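Local coordinates for lipopolysaccharide export system protein LptH (Pseudomonas aeruginosa, PDB 4UU4) that binds lipopolysaccharide and is required for its translocation from the inner to the outer membrane, perhaps as part of a bridge across the periplasm, at residues 147-152 with 162-167. Sequence-based numbering, arbitrary orientation.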
ATOM      1  N   VAL A 147      -6.191 -10.220   5.971  1.00 42.38           N
ATOM      2  CA  VAL A 147      -6.729  -9.429   4.876  1.00 39.68           C
ATOM      3  C   VAL A 147      -8.242  -9.247   5.009  1.00 41.59           C
ATOM      4  O   VAL A 147      -9.007 -10.210   4.958  1.00 44.07           O
ATOM      5  CB  VAL A 147      -6.384 -10.052   3.514  1.00 37.49           C
ATOM      6  CG1 VAL A 147      -6.595  -9.041   2.404  1.00 40.83           C
ATOM      7  CG2 VAL A 147      -4.941 -10.551   3.515  1.00 36.34           C
ATOM      8  N   ASN A 148      -8.653  -7.999   5.213  1.00 41.98           N
ATOM      9  CA  ASN A 148     -10.058  -7.617   5.212  1.00 39.80           C
ATOM     10  C   ASN A 148     -10.458  -7.086   3.844  1.00 33.73           C
ATOM     11  O   ASN A 148      -9.693  -6.368   3.201  1.00 33.18           O
ATOM     12  CB  ASN A 148     -10.329  -6.530   6.253  1.00 49.51           C
ATOM     13  CG  ASN A 148     -10.157  -7.019   7.673  1.00 67.17           C
ATOM     14  OD1 ASN A 148     -11.003  -7.740   8.198  1.00 74.11           O
ATOM     15  ND2 ASN A 148      -9.068  -6.607   8.314  1.00 77.39           N
ATOM     16  N   ALA A 149     -11.661  -7.438   3.406  1.00 30.66           N
ATOM     17  CA  ALA A 149     -12.195  -6.930   2.151  1.00 27.28           C
ATOM     18  C   ALA A 149     -13.641  -6.500   2.346  1.00 32.05           C
ATOM     19  O   ALA A 149     -14.422  -7.199   2.988  1.00 31.31           O
ATOM     20  CB  ALA A 149     -12.093  -7.982   1.066  1.00 33.04           C
ATOM     21  N   GLY A 150     -13.996  -5.346   1.796  1.00 31.02           N
ATOM     22  CA  GLY A 150     -15.335  -4.821   1.969  1.00 30.14           C
ATOM     23  C   GLY A 150     -15.550  -3.550   1.186  1.00 30.22           C
ATOM     24  O   GLY A 150     -14.842  -3.282   0.224  1.00 27.41           O
ATOM     25  N   ARG A 151     -16.534  -2.764   1.601  1.00 32.80           N
ATOM     26  CA  ARG A 151     -16.850  -1.524   0.913  1.00 35.78           C
ATOM     27  C   ARG A 151     -16.086  -0.360   1.518  1.00 38.98           C
ATOM     28  O   ARG A 151     -15.678  -0.400   2.679  1.00 39.44           O
ATOM     29  CB  ARG A 151     -18.351  -1.242   0.971  1.00 37.75           C
ATOM     30  CG  ARG A 151     -19.206  -2.321   0.349  1.00 35.19           C
ATOM     31  CD  ARG A 151     -20.516  -1.746  -0.129  1.00 37.47           C
ATOM     32  NE  ARG A 151     -20.303  -0.740  -1.161  1.00 36.35           N
ATOM     33  CZ  ARG A 151     -21.275  -0.055  -1.750  1.00 38.58           C
ATOM     34  NH1 ARG A 151     -22.537  -0.265  -1.411  1.00 41.29           N
ATOM     35  NH2 ARG A 151     -20.982   0.842  -2.683  1.00 38.02           N
ATOM     36  N   ALA A 152     -15.899   0.681   0.718  1.00 38.90           N
ATOM     37  CA  ALA A 152     -15.221   1.880   1.180  1.00 32.50           C
ATOM     38  C   ALA A 152     -16.215   2.808   1.869  1.00 36.21           C
ATOM     39  O   ALA A 152     -16.848   3.635   1.223  1.00 43.11           O
ATOM     40  CB  ALA A 152     -14.551   2.579   0.014  1.00 30.74           C
ATOM     41  N   PRO A 162     -20.173  -2.941  -4.744  1.00 36.36           N
ATOM     42  CA  PRO A 162     -20.848  -3.302  -3.488  1.00 41.47           C
ATOM     43  C   PRO A 162     -20.613  -4.747  -3.046  1.00 40.97           C
ATOM     44  O   PRO A 162     -20.881  -5.085  -1.893  1.00 40.60           O
ATOM     45  CB  PRO A 162     -22.329  -3.084  -3.815  1.00 42.91           C
ATOM     46  CG  PRO A 162     -22.327  -2.136  -4.976  1.00 36.46           C
ATOM     47  CD  PRO A 162     -21.133  -2.526  -5.779  1.00 33.53           C
ATOM     48  N   ARG A 163     -20.121  -5.580  -3.955  1.00 37.96           N
ATOM     49  CA  ARG A 163     -19.819  -6.973  -3.653  1.00 33.48           C
ATOM     50  C   ARG A 163     -18.362  -7.278  -3.990  1.00 30.32           C
ATOM     51  O   ARG A 163     -17.844  -6.817  -5.006  1.00 28.92           O
ATOM     52  CB  ARG A 163     -20.742  -7.902  -4.453  1.00 34.58           C
ATOM     53  CG  ARG A 163     -22.229  -7.726  -4.170  1.00 37.44           C
ATOM     54  CD  ARG A 163     -22.688  -8.585  -3.004  1.00 39.45           C
ATOM     55  NE  ARG A 163     -22.786  -9.998  -3.363  1.00 40.56           N
ATOM     56  CZ  ARG A 163     -23.064 -10.973  -2.503  1.00 42.62           C
ATOM     57  NH1 ARG A 163     -23.268 -10.695  -1.224  1.00 43.79           N
ATOM     58  NH2 ARG A 163     -23.131 -12.227  -2.918  1.00 43.97           N
ATOM     59  N   ILE A 164     -17.706  -8.059  -3.141  1.00 31.60           N
ATOM     60  CA  ILE A 164     -16.320  -8.449  -3.379  1.00 28.30           C
ATOM     61  C   ILE A 164     -16.220  -9.791  -4.114  1.00 35.51           C
ATOM     62  O   ILE A 164     -17.144 -10.606  -4.082  1.00 35.71           O
ATOM     63  CB  ILE A 164     -15.539  -8.553  -2.061  1.00 28.07           C
ATOM     64  CG1 ILE A 164     -16.120  -9.654  -1.185  1.00 30.62           C
ATOM     65  CG2 ILE A 164     -15.579  -7.244  -1.301  1.00 33.32           C
ATOM     66  CD1 ILE A 164     -15.568  -9.631   0.208  1.00 40.98           C
ATOM     67  N   ASP A 165     -15.092 -10.012  -4.778  1.00 35.50           N
ATOM     68  CA  ASP A 165     -14.851 -11.276  -5.462  1.00 33.07           C
ATOM     69  C   ASP A 165     -13.613 -11.965  -4.902  1.00 36.01           C
ATOM     70  O   ASP A 165     -12.654 -11.310  -4.499  1.00 42.53           O
ATOM     71  CB  ASP A 165     -14.691 -11.061  -6.969  1.00 46.20           C
ATOM     72  CG  ASP A 165     -15.891 -11.551  -7.755  1.00 66.57           C
ATOM     73  OD1 ASP A 165     -16.109 -12.780  -7.807  1.00 73.64           O
ATOM     74  OD2 ASP A 165     -16.612 -10.709  -8.329  1.00 76.16           O
ATOM     75  N   MET A 166     -13.643 -13.291  -4.898  1.00 32.84           N
ATOM     76  CA  MET A 166     -12.559 -14.087  -4.351  1.00 34.54           C
ATOM     77  C   MET A 166     -12.331 -15.316  -5.220  1.00 42.64           C
ATOM     78  O   MET A 166     -13.283 -15.993  -5.599  1.00 40.61           O
ATOM     79  CB  MET A 166     -12.916 -14.520  -2.927  1.00 50.40           C
ATOM     80  CG  MET A 166     -11.918 -15.467  -2.284  1.00 50.71           C
ATOM     81  SD  MET A 166     -10.261 -14.769  -2.226  1.00 68.37           S
ATOM     82  CE  MET A 166      -9.347 -16.129  -1.512  1.00 91.93           C
ATOM     83  N   VAL A 167     -11.075 -15.603  -5.547  1.00 38.71           N
ATOM     84  CA  VAL A 167     -10.747 -16.857  -6.215  1.00 51.96           C
ATOM     85  C   VAL A 167      -9.576 -17.579  -5.558  1.00 50.42           C
ATOM     86  O   VAL A 167      -8.511 -17.001  -5.338  1.00 47.52           O
ATOM     87  CB  VAL A 167     -10.477 -16.678  -7.724  1.00 42.06           C
ATOM     88  CG1 VAL A 167     -11.770 -16.388  -8.469  1.00 52.01           C
ATOM     89  CG2 VAL A 167      -9.479 -15.581  -7.957  1.00 46.45           C
TER
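I164 reaches across to A149 and G150 with its two methyl ends, while R151 lays its guanidinium against the ring of P162; no hydrogen bond links 147-152 with 162-167. The delta methyl of I164 does most of the apolar touching: CD1 lies 3.9 Å from A149 CB and packs against the carbonyl oxygen of the same residue. The gamma methyl CG2 settles on the backbone of G150, 4.0 Å from its N. With chi1 at 64°, CG1 is tucked between the backbone N and the carbonyl carbon, and the extended chi2 carries CD1 on to the alanine.

The second patch is formed by R151 and P162, whose side chains run at a slant to one another. P162 CA sits over one face of the guanidinium, toward its rim, at 3.5 Å from R151 NE, and CB of the proline approaches R151 NH1 at 3.7 Å. A bend at chi3 (62°) turns the arginine's planar end alongside the proline. Its charge is answered outside the two segments by E136, which forms a salt bridge with R151 NH2 and also accepts a hydrogen bond from the backbone N of A152. One carboxylate thus anchors both the arginine tip and the chain leaving the strand.

The contact is small, burying 220 Å² in total, and lies at the protein surface. Strand 147-150 is the last of one sheet, bonded through N148 and G150 to strand 137-141; strand 165-167 is the last of the other, bonded through D165 and V167 to strand 131-135. I164, just ahead of 165-167, therefore bridges the edges of the two sheets at one end of the β-jellyroll, with A149 and M166 both touching F133 of strand 131-135.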